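Local coordinates for chitinase (Paenibacillus sp. FPU-7, PDB 5GZT), which probably hydrolyses, at random internal positions, the beta-1,4 linkages between N-acetylglucosamine units in chitin and chitodextrins, at residues G151-G155 / I156-S160; K246-A250 / G251-Y255; E321-K324 / W325-D328; P829-A832 / N833-Y836; D999-L1002 / T1003-K1007. All coordinates share one frame; numbering follows the deposited sequence.

How the interactions relate
All five contacts are local, each between residues a few positions apart in one continuous stretch, and they follow one another along the chain without touching. Interaction 1 belongs to the parallel-stranded N-terminal region, which also carries the sodium site of Glu44, Thr50, Phe52 and Ser72. Interaction 2 lies where a loop enters strand 251-261. Interaction 3 falls in the first glycosyl hydrolase family 18 region, interactions 4 and 5 in the second. The centres of interactions 1 and 4 are about 114 Å apart, on opposite sides of the chain's centre, whereas those of interactions 4 and 5 are about 37 Å apart. Interactions 2 and 5 are the closest pair of centres, about 35 Å.

Interaction 1 (G151-G155 / I156-S160)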
loop_
_atom_site.group_PDB
_atom_site.type_symbol
_atom_site.label_atom_id
_atom_site.label_comp_id
_atom_site.label_asym_id
_atom_site.label_seq_id
_atom_site.Cartn_x
_atom_site.Cartn_y
_atom_site.Cartn_z
ATOM N N GLY B 151 -10.689 -28.705 39.371
ATOM C CA GLY B 151 -10.479 -27.507 38.509
ATOM C C GLY B 151 -11.181 -27.609 37.182
ATOM O O GLY B 151 -11.810 -26.661 36.744
ATOM N N LYS B 152 -11.018 -28.751 36.498
ATOM C CA LYS B 152 -11.861 -29.112 35.311
ATOM C C LYS B 152 -12.372 -30.553 35.431
ATOM O O LYS B 152 -11.711 -31.397 36.068
ATOM C CB LYS B 152 -11.101 -29.015 34.013
ATOM C CG LYS B 152 -10.473 -27.657 33.725
ATOM C CD LYS B 152 -9.587 -27.736 32.490
ATOM C CE LYS B 152 -8.283 -28.499 32.720
ATOM N NZ LYS B 152 -8.184 -29.781 31.928
ATOM N N THR B 153 -13.537 -30.818 34.853
ATOM C CA THR B 153 -14.111 -32.189 34.814
ATOM C C THR B 153 -14.310 -32.569 33.343
ATOM O O THR B 153 -14.812 -31.752 32.539
ATOM C CB THR B 153 -15.470 -32.311 35.485
ATOM O OG1 THR B 153 -16.418 -31.606 34.681
ATOM C CG2 THR B 153 -15.463 -31.773 36.839
ATOM N N GLU B 154 -13.868 -33.776 33.000
ATOM C CA GLU B 154 -14.081 -34.352 31.679
ATOM C C GLU B 154 -14.789 -35.740 31.835
ATOM O O GLU B 154 -15.085 -36.186 32.944
ATOM C CB GLU B 154 -12.750 -34.561 31.001
ATOM C CG GLU B 154 -12.090 -33.277 30.557
ATOM C CD GLU B 154 -10.663 -33.482 30.079
ATOM O OE1 GLU B 154 -10.103 -34.595 30.215
ATOM O OE2 GLU B 154 -10.106 -32.512 29.547
ATOM N N GLY B 155 -15.058 -36.379 30.700
ATOM C CA GLY B 155 -15.523 -37.776 30.644
ATOM C C GLY B 155 -16.983 -37.822 30.504
ATOM O O GLY B 155 -17.653 -36.825 30.728
ATOM N N ILE B 156 -17.515 -38.992 30.130
ATOM C CA ILE B 156 -18.924 -39.115 29.773
ATOM C C ILE B 156 -19.898 -38.827 30.887
ATOM O O ILE B 156 -21.058 -38.422 30.641
ATOM C CB ILE B 156 -19.182 -40.554 29.176
ATOM C CG1 ILE B 156 -20.423 -40.574 28.314
ATOM C CG2 ILE B 156 -19.299 -41.622 30.266
ATOM C CD1 ILE B 156 -20.621 -41.938 27.638
ATOM N N ALA B 157 -19.518 -39.062 32.141
ATOM C CA ALA B 157 -20.457 -38.857 33.245
ATOM C C ALA B 157 -20.152 -37.532 34.077
ATOM O O ALA B 157 -20.589 -37.401 35.255
ATOM C CB ALA B 157 -20.463 -40.082 34.146
ATOM N N LYS B 158 -19.421 -36.617 33.458
ATOM C CA LYS B 158 -19.056 -35.274 33.989
ATOM C C LYS B 158 -20.133 -34.633 34.774
ATOM O O LYS B 158 -19.862 -34.128 35.866
ATOM C CB LYS B 158 -18.934 -34.264 32.863
ATOM C CG LYS B 158 -17.662 -34.223 32.171
ATOM C CD LYS B 158 -17.530 -32.987 31.294
ATOM C CE LYS B 158 -18.768 -32.632 30.530
ATOM N NZ LYS B 158 -18.312 -31.676 29.511
ATOM N N ASP B 159 -21.322 -34.575 34.148
ATOM C CA ASP B 159 -22.441 -33.773 34.624
ATOM C C ASP B 159 -23.196 -34.384 35.769
ATOM O O ASP B 159 -24.082 -33.719 36.391
ATOM C CB ASP B 159 -23.467 -33.497 33.508
ATOM C CG ASP B 159 -22.946 -32.654 32.413
ATOM O OD1 ASP B 159 -22.119 -31.754 32.634
ATOM O OD2 ASP B 159 -23.407 -32.878 31.281
ATOM N N SER B 160 -22.866 -35.635 36.063
ATOM C CA SER B 160 -23.429 -36.317 37.221
ATOM C C SER B 160 -22.746 -36.084 38.577
ATOM O O SER B 160 -23.238 -36.580 39.617
ATOM C CB SER B 160 -23.394 -37.842 36.964
ATOM O OG SER B 160 -22.059 -38.392 37.161
#
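Lys158 folds back over the end of strand 152-154, and its aliphatic chain lies against the backbone of Thr153, Glu154 and Gly155. The dense part is here. Lys158 CG comes within 3.0 Å of Gly155 O and 3.3 Å of Glu154 C, while Lys158 CD rests 3.2 Å from Thr153 O. The side chain leaves the backbone with CG beside the backbone N (chi1 -84°), and a bend at chi3 turns it along the strand end. Beneath it runs a type I beta turn from Gly155 to Lys158, closed by a bond of 3.3 Å from Lys158 N to Gly155 O. The bond is long, and its donor stands 56° above the carbonyl plane rather than on a lone pair. Ser160 ties off the following 3-10 segment more firmly: its OG donates to Ala157 O at 2.6 Å in the carbonyl plane, and its N reaches the same oxygen.

The other side is looser. Thr153 OG1 lies 3.8 Å from Lys158 CD, a grazing approach of two side chains at a slant. Ile156 leans away from the strand toward Leu139 and is largely exposed, as are Glu154 and Lys158. Strand 152-154 is hydrogen-bonded to strand 131-137, and the turn carries the chain on to strand 162-163; the two are edge strands, within the chain, of the two parallel sheets of a beta-helix-like solenoid. The chemistry is chiefly methylene groups laid over peptide carbonyls, with one long bond closing the turn, which implies a turn shaped by its main chain more than by side-chain pairing.

Interaction 2 (K246-A250 / G251-Y255)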
loop_
_atom_site.group_PDB
_atom_site.type_symbol
_atom_site.label_atom_id
_atom_site.label_comp_id
_atom_site.label_asym_id
_atom_site.label_seq_id
_atom_site.Cartn_x
_atom_site.Cartn_y
_atom_site.Cartn_z
ATOM N N LYS B 246 -14.185 10.222 9.680
ATOM C CA LYS B 246 -13.832 9.529 8.435
ATOM C C LYS B 246 -12.484 9.966 7.949
ATOM O O LYS B 246 -12.029 11.082 8.253
ATOM C CB LYS B 246 -14.830 9.857 7.341
ATOM C CG LYS B 246 -16.139 9.170 7.617
ATOM C CD LYS B 246 -17.246 9.631 6.702
ATOM C CE LYS B 246 -18.507 8.902 7.141
ATOM N NZ LYS B 246 -19.597 9.153 6.173
ATOM N N GLY B 247 -11.861 9.102 7.151
ATOM C CA GLY B 247 -10.688 9.496 6.378
ATOM C C GLY B 247 -9.387 9.508 7.152
ATOM O O GLY B 247 -8.505 10.296 6.846
ATOM N N LEU B 248 -9.243 8.640 8.141
ATOM C CA LEU B 248 -7.953 8.529 8.846
ATOM C C LEU B 248 -6.907 7.876 7.956
ATOM O O LEU B 248 -7.241 7.032 7.133
ATOM C CB LEU B 248 -8.098 7.667 10.097
ATOM C CG LEU B 248 -8.973 8.297 11.210
ATOM C CD1 LEU B 248 -8.846 7.489 12.484
ATOM C CD2 LEU B 248 -8.562 9.715 11.463
ATOM N N ALA B 249 -5.645 8.209 8.195
ATOM C CA ALA B 249 -4.529 7.628 7.456
ATOM C C ALA B 249 -4.509 6.133 7.592
ATOM O O ALA B 249 -4.700 5.576 8.697
ATOM C CB ALA B 249 -3.194 8.186 7.917
ATOM N N ALA B 250 -4.273 5.470 6.450
ATOM C CA ALA B 250 -4.190 4.028 6.460
ATOM C C ALA B 250 -3.014 3.569 7.293
ATOM O O ALA B 250 -1.962 4.250 7.331
ATOM C CB ALA B 250 -4.061 3.496 5.030
ATOM N N GLY B 251 -3.198 2.412 7.941
ATOM C CA GLY B 251 -2.124 1.683 8.604
ATOM C C GLY B 251 -2.440 1.419 10.076
ATOM O O GLY B 251 -3.609 1.232 10.447
ATOM N N THR B 252 -1.402 1.400 10.910
ATOM C CA THR B 252 -1.576 1.001 12.315
ATOM C C THR B 252 -1.745 2.232 13.250
ATOM O O THR B 252 -0.896 3.110 13.255
ATOM C CB THR B 252 -0.442 0.147 12.813
ATOM O OG1 THR B 252 -0.369 -1.040 12.033
ATOM C CG2 THR B 252 -0.719 -0.260 14.269
ATOM N N TRP B 253 -2.890 2.310 13.938
ATOM C CA TRP B 253 -3.162 3.358 14.965
ATOM C C TRP B 253 -2.958 2.782 16.356
ATOM O O TRP B 253 -3.269 1.638 16.615
ATOM C CB TRP B 253 -4.572 3.942 14.856
ATOM C CG TRP B 253 -4.685 4.811 13.679
ATOM C CD1 TRP B 253 -4.608 4.398 12.386
ATOM C CD2 TRP B 253 -4.859 6.236 13.640
ATOM N NE1 TRP B 253 -4.752 5.470 11.545
ATOM C CE2 TRP B 253 -4.906 6.610 12.279
ATOM C CE3 TRP B 253 -5.069 7.219 14.608
ATOM C CZ2 TRP B 253 -5.080 7.936 11.858
ATOM C CZ3 TRP B 253 -5.228 8.558 14.193
ATOM C CH2 TRP B 253 -5.232 8.899 12.832
ATOM N N LEU B 254 -2.390 3.591 17.237
ATOM C CA LEU B 254 -2.257 3.224 18.656
ATOM C C LEU B 254 -3.298 4.027 19.426
ATOM O O LEU B 254 -3.496 5.224 19.173
ATOM C CB LEU B 254 -0.831 3.488 19.139
ATOM C CG LEU B 254 0.298 2.759 18.370
ATOM C CD1 LEU B 254 1.664 3.262 18.825
ATOM C CD2 LEU B 254 0.224 1.250 18.545
ATOM N N TYR B 255 -4.016 3.364 20.317
ATOM C CA TYR B 255 -4.981 4.089 21.151
ATOM C C TYR B 255 -4.823 3.788 22.661
ATOM O O TYR B 255 -4.375 2.706 23.048
ATOM C CB TYR B 255 -6.424 3.834 20.681
ATOM C CG TYR B 255 -6.907 2.427 20.914
ATOM C CD1 TYR B 255 -6.548 1.401 20.053
ATOM C CD2 TYR B 255 -7.708 2.113 21.999
ATOM C CE1 TYR B 255 -6.971 0.097 20.267
ATOM C CE2 TYR B 255 -8.142 0.810 22.219
ATOM C CZ TYR B 255 -7.777 -0.194 21.354
ATOM O OH TYR B 255 -8.187 -1.493 21.571
#
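In a beta-sandwich-like packing of two sheets, the loop that leads into strand 251-261 folds over Trp253, so that Leu248 and Ala249 close round the indole while Leu197 of the other sheet also touches it. The ring is held from two directions. Trp253 NE1 donates to Ala249 O at 2.9 Å in an almost straight bond of 173°, and the acceptor lies in the plane of the indole just as the donor lies in that of the carbonyl. Leu248 comes in over a face, with CD1 3.9 Å from the centroid of the six-membered ring as a CH-pi contact and CD2 3.7 Å from Trp253 CH2. The indole turns back to the loop because its CG stands beside the backbone N (chi1 -72°). A leucine at this position would probably leave Ala249 O without its donor and Leu248 without a flat surface to cover. Around this core, Trp253 also touches Val275 of strand 264-284 and Leu214 of strand 210-215, and Leu248 O takes a bond from Arg195 NH1. From the same face as CD1, Leu248 CB makes the closest carbon contact, 3.5 Å from Trp253 CZ2.

Interaction 3 (E321-K324 / W325-D328); sequences EDAK and WTED
Asp322 O receives the N-H of Thr326 at 3.0 Å, while the N-H of Glu327 reaches Ala323 O at 2.9 Å; these two bonds define the single turn of helix 323-326. Trp325 N makes a weak bond to Asp322 O as well. Asp322 is the N-cap residue: its side chain, with CG anti to the backbone N (chi1 -180°), brings OD1 to Lys324 N in a weak capping bond of 3.3 Å, and OD2 makes a salt bridge with Arg310. At the other end Thr326 OG1 donates to Glu327 OE2 at 2.9 Å from above the carboxylate plane, and OE1 of that carboxylate pairs with Arg340. Two charged residues at the ends of the turn are thus tied to arginines outside it.

Beyond, side-chain roots press on carbonyls, Glu327 CB lying 3.2 Å from Ala323 O, while contact between side chains is sparse: Glu327 CG lies 4.0 Å from Ala323 CB. Thr326 OG1 sits 3.4 Å from Ala323 CA. Trp325 swings its indole away toward Trp286 and Ile319, with a cation-pi contact to Arg339. This short helix follows strand 315-318 and precedes helix 333-340, whose Arg339 and Arg340 reach it and the residue after it, and whose Arg336 meets the residues just beyond.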
loop_
_atom_site.group_PDB
_atom_site.type_symbol
_atom_site.label_atom_id
_atom_site.label_comp_id
_atom_site.label_asym_id
_atom_site.label_seq_id
_atom_site.Cartn_x
_atom_site.Cartn_y
_atom_site.Cartn_z
ATOM N N GLU B 321 25.547 -7.989 -1.386
ATOM C CA GLU B 321 26.342 -8.881 -0.546
ATOM C C GLU B 321 25.880 -10.293 -0.528
ATOM O O GLU B 321 26.374 -11.073 0.271
ATOM C CB GLU B 321 26.348 -8.317 0.855
ATOM C CG GLU B 321 26.957 -6.908 0.875
ATOM C CD GLU B 321 27.224 -6.367 2.273
ATOM O OE1 GLU B 321 27.598 -7.171 3.181
ATOM O OE2 GLU B 321 27.054 -5.137 2.458
ATOM N N ASP B 322 24.934 -10.646 -1.386
ATOM C CA ASP B 322 24.347 -12.005 -1.403
ATOM C C ASP B 322 24.866 -12.714 -2.619
ATOM O O ASP B 322 24.407 -12.425 -3.734
ATOM C CB ASP B 322 22.787 -11.974 -1.463
ATOM C CG ASP B 322 22.170 -13.363 -1.474
ATOM O OD1 ASP B 322 22.918 -14.349 -1.311
ATOM O OD2 ASP B 322 20.928 -13.495 -1.608
ATOM N N ALA B 323 25.785 -13.662 -2.422
ATOM C CA ALA B 323 26.534 -14.247 -3.556
ATOM C C ALA B 323 25.681 -15.133 -4.399
ATOM O O ALA B 323 25.994 -15.353 -5.563
ATOM C CB ALA B 323 27.748 -15.047 -3.095
ATOM N N LYS B 324 24.643 -15.703 -3.790
ATOM C CA LYS B 324 23.689 -16.531 -4.499
ATOM C C LYS B 324 23.109 -15.728 -5.663
ATOM O O LYS B 324 22.974 -16.247 -6.743
ATOM C CB LYS B 324 22.590 -16.953 -3.524
ATOM C CG LYS B 324 21.410 -17.708 -4.123
ATOM C CD LYS B 324 21.693 -19.171 -4.319
ATOM C CE LYS B 324 21.114 -19.657 -5.623
ATOM N NZ LYS B 324 21.382 -21.108 -5.795
ATOM N N TRP B 325 22.840 -14.459 -5.407
ATOM C CA TRP B 325 22.361 -13.519 -6.372
ATOM C C TRP B 325 23.495 -13.004 -7.329
ATOM O O TRP B 325 23.380 -13.112 -8.569
ATOM C CB TRP B 325 21.725 -12.335 -5.651
ATOM C CG TRP B 325 21.019 -11.475 -6.577
ATOM C CD1 TRP B 325 19.953 -11.846 -7.370
ATOM C CD2 TRP B 325 21.296 -10.108 -6.888
ATOM N NE1 TRP B 325 19.560 -10.782 -8.133
ATOM C CE2 TRP B 325 20.357 -9.707 -7.869
ATOM C CE3 TRP B 325 22.249 -9.194 -6.473
ATOM C CZ2 TRP B 325 20.321 -8.429 -8.396
ATOM C CZ3 TRP B 325 22.192 -7.891 -7.004
ATOM C CH2 TRP B 325 21.250 -7.535 -7.953
ATOM N N THR B 326 24.561 -12.446 -6.764
ATOM C CA THR B 326 25.593 -11.745 -7.583
ATOM C C THR B 326 26.371 -12.662 -8.475
ATOM O O THR B 326 26.840 -12.190 -9.493
ATOM C CB THR B 326 26.619 -10.937 -6.761
ATOM O OG1 THR B 326 27.237 -11.780 -5.768
ATOM C CG2 THR B 326 25.919 -9.757 -6.086
ATOM N N GLU B 327 26.465 -13.945 -8.108
ATOM C CA GLU B 327 27.244 -14.953 -8.823
ATOM C C GLU B 327 26.372 -15.964 -9.559
ATOM O O GLU B 327 26.843 -17.029 -9.952
ATOM C CB GLU B 327 28.188 -15.685 -7.849
ATOM C CG GLU B 327 29.002 -14.785 -6.885
ATOM C CD GLU B 327 29.666 -13.591 -7.571
ATOM O OE1 GLU B 327 30.130 -13.771 -8.713
ATOM O OE2 GLU B 327 29.749 -12.465 -6.995
ATOM N N ASP B 328 25.099 -15.637 -9.773
ATOM C CA ASP B 328 24.201 -16.460 -10.626
ATOM C C ASP B 328 24.972 -16.811 -11.896
ATOM O O ASP B 328 25.355 -15.890 -12.630
ATOM C CB ASP B 328 22.900 -15.679 -10.948
ATOM C CG ASP B 328 21.856 -16.506 -11.680
ATOM O OD1 ASP B 328 22.224 -17.553 -12.216
ATOM O OD2 ASP B 328 20.661 -16.093 -11.733
#

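Interaction 4 (P829-A832 / N833-Y836); sequences PDDA and NFAY
Phe834 lies across the start of helix 830-843, its ring held over the carbonyl of Asp830, one turn back. Starting at the root, Phe834 CB is equally near Asp830 O and Asp831 O, 3.7 Å from each. At Phe834 CG the distance to Asp830 O falls to 3.2 Å, and the oxygen stands over one ring face, offset toward the rim. CD1 and CD2 straddle that oxygen at slightly greater distance. Further along, Phe834 CE1 and CE2 lie 3.9 and 3.8 Å from Asp830 O, and at the far side Phe834 CZ meets Asp830 CB at 3.9 Å. The ring reaches this place because its CG points back along the helix, beside the backbone N (chi1 -59°). The oxygen that takes the N-H of Phe834, at 2.8 Å from Asp830 O to Phe834 N, thus also lies under the ring. With an alanine in place of Phe834, a gap is likely to open over Asp830 and Tyr793, Tyr885 and Phe887 to lose the ring they pack on.

Asn833 N bonds to Pro829 O at 2.9 Å, and its side chain lies alongside the Pro829 ring, Asn833 ND2 4.0 Å from Pro829 CG. The amide is held elsewhere: ND2 by Val774 O and Tyr793 OH, OD1 by Trp776 N. Asp830 OD1 also meets Tyr793 OH, and Asp831 forms a salt bridge with Lys805. The helix start thus docks on strands 790-799 and 802-805, with Phe834 directed to the residues leading into strand 889-893.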
loop_
_atom_site.group_PDB
_atom_site.type_symbol
_atom_site.label_atom_id
_atom_site.label_comp_id
_atom_site.label_asym_id
_atom_site.label_seq_id
_atom_site.Cartn_x
_atom_site.Cartn_y
_atom_site.Cartn_z
ATOM N N PRO B 829 6.619 53.264 -32.599
ATOM C CA PRO B 829 6.342 53.337 -34.010
ATOM C C PRO B 829 5.074 52.616 -34.492
ATOM O O PRO B 829 5.119 51.870 -35.434
ATOM C CB PRO B 829 7.600 52.708 -34.622
ATOM C CG PRO B 829 7.996 51.679 -33.628
ATOM C CD PRO B 829 7.692 52.315 -32.292
ATOM N N ASP B 830 3.916 52.982 -33.939
ATOM C CA ASP B 830 2.650 52.267 -34.192
ATOM C C ASP B 830 2.199 52.560 -35.564
ATOM O O ASP B 830 1.970 51.618 -36.340
ATOM C CB ASP B 830 1.597 52.613 -33.128
ATOM C CG ASP B 830 1.933 52.037 -31.796
ATOM O OD1 ASP B 830 1.965 50.756 -31.665
ATOM O OD2 ASP B 830 2.192 52.825 -30.857
ATOM N N ASP B 831 2.150 53.843 -35.961
ATOM C CA ASP B 831 1.699 54.114 -37.320
ATOM C C ASP B 831 2.564 53.452 -38.395
ATOM O O ASP B 831 2.035 52.972 -39.389
ATOM C CB ASP B 831 1.693 55.620 -37.627
ATOM C CG ASP B 831 0.507 56.354 -37.031
ATOM O OD1 ASP B 831 -0.567 55.770 -36.717
ATOM O OD2 ASP B 831 0.617 57.575 -36.917
ATOM N N ALA B 832 3.891 53.533 -38.261
ATOM C CA ALA B 832 4.781 52.843 -39.230
ATOM C C ALA B 832 4.520 51.329 -39.218
ATOM O O ALA B 832 4.458 50.705 -40.252
ATOM C CB ALA B 832 6.246 53.111 -38.929
ATOM N N ASN B 833 4.401 50.755 -38.032
ATOM C CA ASN B 833 4.025 49.300 -37.945
ATOM C C ASN B 833 2.700 48.980 -38.585
ATOM O O ASN B 833 2.600 47.933 -39.218
ATOM C CB ASN B 833 4.043 48.809 -36.538
ATOM C CG ASN B 833 5.429 48.642 -36.034
ATOM O OD1 ASN B 833 6.342 48.407 -36.840
ATOM N ND2 ASN B 833 5.599 48.639 -34.705
ATOM N N PHE B 834 1.707 49.871 -38.523
ATOM C CA PHE B 834 0.469 49.568 -39.124
ATOM C C PHE B 834 0.612 49.635 -40.637
ATOM O O PHE B 834 -0.056 48.827 -41.346
ATOM C CB PHE B 834 -0.694 50.511 -38.683
ATOM C CG PHE B 834 -0.977 50.532 -37.159
ATOM C CD1 PHE B 834 -0.786 49.402 -36.349
ATOM C CD2 PHE B 834 -1.449 51.683 -36.555
ATOM C CE1 PHE B 834 -1.055 49.460 -35.007
ATOM C CE2 PHE B 834 -1.679 51.730 -35.194
ATOM C CZ PHE B 834 -1.532 50.615 -34.433
ATOM N N ALA B 835 1.432 50.554 -41.174
ATOM C CA ALA B 835 1.635 50.517 -42.639
ATOM C C ALA B 835 2.392 49.281 -43.022
ATOM O O ALA B 835 2.119 48.679 -44.052
ATOM C CB ALA B 835 2.410 51.743 -43.135
ATOM N N TYR B 836 3.331 48.858 -42.190
ATOM C CA TYR B 836 4.059 47.587 -42.459
ATOM C C TYR B 836 3.123 46.368 -42.495
ATOM O O TYR B 836 3.121 45.585 -43.443
ATOM C CB TYR B 836 5.164 47.352 -41.420
ATOM C CG TYR B 836 6.001 46.102 -41.676
ATOM C CD1 TYR B 836 6.866 46.016 -42.771
ATOM C CD2 TYR B 836 5.885 44.975 -40.824
ATOM C CE1 TYR B 836 7.613 44.829 -42.988
ATOM C CE2 TYR B 836 6.625 43.832 -41.009
ATOM C CZ TYR B 836 7.488 43.729 -42.097
ATOM O OH TYR B 836 8.183 42.527 -42.253
#

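Interaction 5 (D999-L1002 / T1003-K1007); sequences DSVL and TAYRK
Backbone bonds between Asp999-Leu1002 and Thr1003-Lys1007 follow the regular helical i to i+4 pattern, and two of the carbonyls take a second donor from a side chain. Asp999 O accepts both Thr1003 N, at 2.9 Å, and Thr1003 OG1, at 2.7 Å, from opposite faces of its plane. Leu1002 O likewise receives Arg1006 N and, at 3.0 Å, Arg1006 NE. That second bond is straight at the donor (171°) and lies nearly in the guanidinium plane, yet the nitrogen stands well above the carbonyl plane, 61° out of it. The side chain folds back to its own helix through a bend at chi3 (-70°), which lets NE reach the carbonyl one turn earlier.

A water joins two side chains: it donates to Asp999 OD2 and to Thr1003 OG1, each at 2.8 Å, and the two side chains lie side by side. Tyr1005 OH is bonded to Ala944 O and Ser943 OG, and Arg1006 NH1 is hydrogen-bonded to Gln1106 OE1. Asp999 OD1 and Arg1006 NH2 are 4.7 Å apart, not in contact, but Tyr1102 OH bridges the two groups, which probably eases their opposite charges.

The edge of the Tyr1005 ring meets a carbonyl oxygen, CD1 passing 3.3 Å from Val1001 O. Apolar packing is made by Val1001 CG1, which approaches Tyr1005 CE1 at 3.9 Å. Leu1002, Val1001 and Tyr1005 press on strands 964-967 and 1015-1020, the arrangement of an outer helix laid on the parallel strands of a TIM barrel, the fold of family 18 glycosyl hydrolases.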
loop_
_atom_site.group_PDB
_atom_site.type_symbol
_atom_site.label_atom_id
_atom_site.label_comp_id
_atom_site.label_asym_id
_atom_site.label_seq_id
_atom_site.Cartn_x
_atom_site.Cartn_y
_atom_site.Cartn_z
ATOM N N ASP B 999 0.227 19.625 -22.266
ATOM C CA ASP B 999 -0.708 18.505 -22.160
ATOM C C ASP B 999 -1.568 18.672 -20.967
ATOM O O ASP B 999 -2.817 18.576 -21.089
ATOM C CB ASP B 999 0.085 17.143 -22.140
ATOM C CG ASP B 999 -0.812 15.948 -22.081
ATOM O OD1 ASP B 999 -1.761 15.872 -22.888
ATOM O OD2 ASP B 999 -0.645 15.131 -21.153
ATOM N N SER B 1000 -0.980 18.912 -19.788
ATOM C CA SER B 1000 -1.773 18.995 -18.577
ATOM C C SER B 1000 -2.667 20.227 -18.601
ATOM O O SER B 1000 -3.864 20.124 -18.233
ATOM C CB SER B 1000 -0.941 19.051 -17.294
ATOM O OG SER B 1000 -0.265 20.276 -17.125
ATOM N N VAL B 1001 -2.136 21.333 -19.094
ATOM C CA VAL B 1001 -2.955 22.591 -19.142
ATOM C C VAL B 1001 -4.126 22.511 -20.118
ATOM O O VAL B 1001 -5.309 22.782 -19.805
ATOM C CB VAL B 1001 -2.052 23.781 -19.500
ATOM C CG1 VAL B 1001 -2.877 25.040 -19.659
ATOM C CG2 VAL B 1001 -1.069 24.007 -18.426
ATOM N N LEU B 1002 -3.806 22.038 -21.315
ATOM C CA LEU B 1002 -4.838 21.942 -22.362
ATOM C C LEU B 1002 -5.827 20.840 -22.087
ATOM O O LEU B 1002 -7.055 20.986 -22.412
ATOM C CB LEU B 1002 -4.180 21.840 -23.689
ATOM C CG LEU B 1002 -3.341 23.044 -24.035
ATOM C CD1 LEU B 1002 -2.473 22.738 -25.240
ATOM C CD2 LEU B 1002 -4.216 24.238 -24.324
ATOM N N THR B 1003 -5.409 19.784 -21.337
ATOM C CA THR B 1003 -6.404 18.868 -20.819
ATOM C C THR B 1003 -7.337 19.504 -19.830
ATOM O O THR B 1003 -8.568 19.250 -19.887
ATOM C CB THR B 1003 -5.714 17.609 -20.199
ATOM O OG1 THR B 1003 -4.992 16.977 -21.242
ATOM C CG2 THR B 1003 -6.674 16.622 -19.619
ATOM N N ALA B 1004 -6.811 20.265 -18.870
ATOM C CA ALA B 1004 -7.634 20.915 -17.912
ATOM C C ALA B 1004 -8.574 21.891 -18.575
ATOM O O ALA B 1004 -9.692 22.007 -18.169
ATOM C CB ALA B 1004 -6.811 21.664 -16.899
ATOM N N TYR B 1005 -8.154 22.595 -19.605
ATOM C CA TYR B 1005 -9.149 23.455 -20.336
ATOM C C TYR B 1005 -10.296 22.621 -20.931
ATOM O O TYR B 1005 -11.533 22.966 -20.877
ATOM C CB TYR B 1005 -8.469 24.254 -21.458
ATOM C CG TYR B 1005 -7.880 25.580 -21.039
ATOM C CD1 TYR B 1005 -6.831 25.663 -20.124
ATOM C CD2 TYR B 1005 -8.324 26.760 -21.618
ATOM C CE1 TYR B 1005 -6.287 26.895 -19.735
ATOM C CE2 TYR B 1005 -7.782 27.994 -21.236
ATOM C CZ TYR B 1005 -6.796 28.072 -20.324
ATOM O OH TYR B 1005 -6.280 29.319 -20.045
ATOM N N ARG B 1006 -9.917 21.478 -21.467
ATOM C CA ARG B 1006 -10.916 20.590 -22.052
ATOM C C ARG B 1006 -11.828 20.002 -21.019
ATOM O O ARG B 1006 -13.037 19.858 -21.312
ATOM C CB ARG B 1006 -10.276 19.490 -22.953
ATOM C CG ARG B 1006 -9.899 20.046 -24.344
ATOM C CD ARG B 1006 -8.984 19.088 -25.149
ATOM N NE ARG B 1006 -7.666 19.045 -24.560
ATOM C CZ ARG B 1006 -6.677 18.264 -25.018
ATOM N NH1 ARG B 1006 -6.843 17.492 -26.108
ATOM N NH2 ARG B 1006 -5.501 18.271 -24.407
ATOM N N LYS B 1007 -11.289 19.688 -19.837
ATOM C CA LYS B 1007 -12.158 19.174 -18.766
ATOM C C LYS B 1007 -13.134 20.225 -18.216
ATOM O O LYS B 1007 -14.179 19.858 -17.725
ATOM C CB LYS B 1007 -11.397 18.597 -17.579
ATOM C CG LYS B 1007 -10.460 17.424 -17.875
ATOM C CD LYS B 1007 -11.143 16.190 -18.404
ATOM C CE LYS B 1007 -10.145 15.020 -18.366
ATOM N NZ LYS B 1007 -10.594 13.943 -19.310
HETATM O O HOH W 1 -3.234 15.175 -20.072
#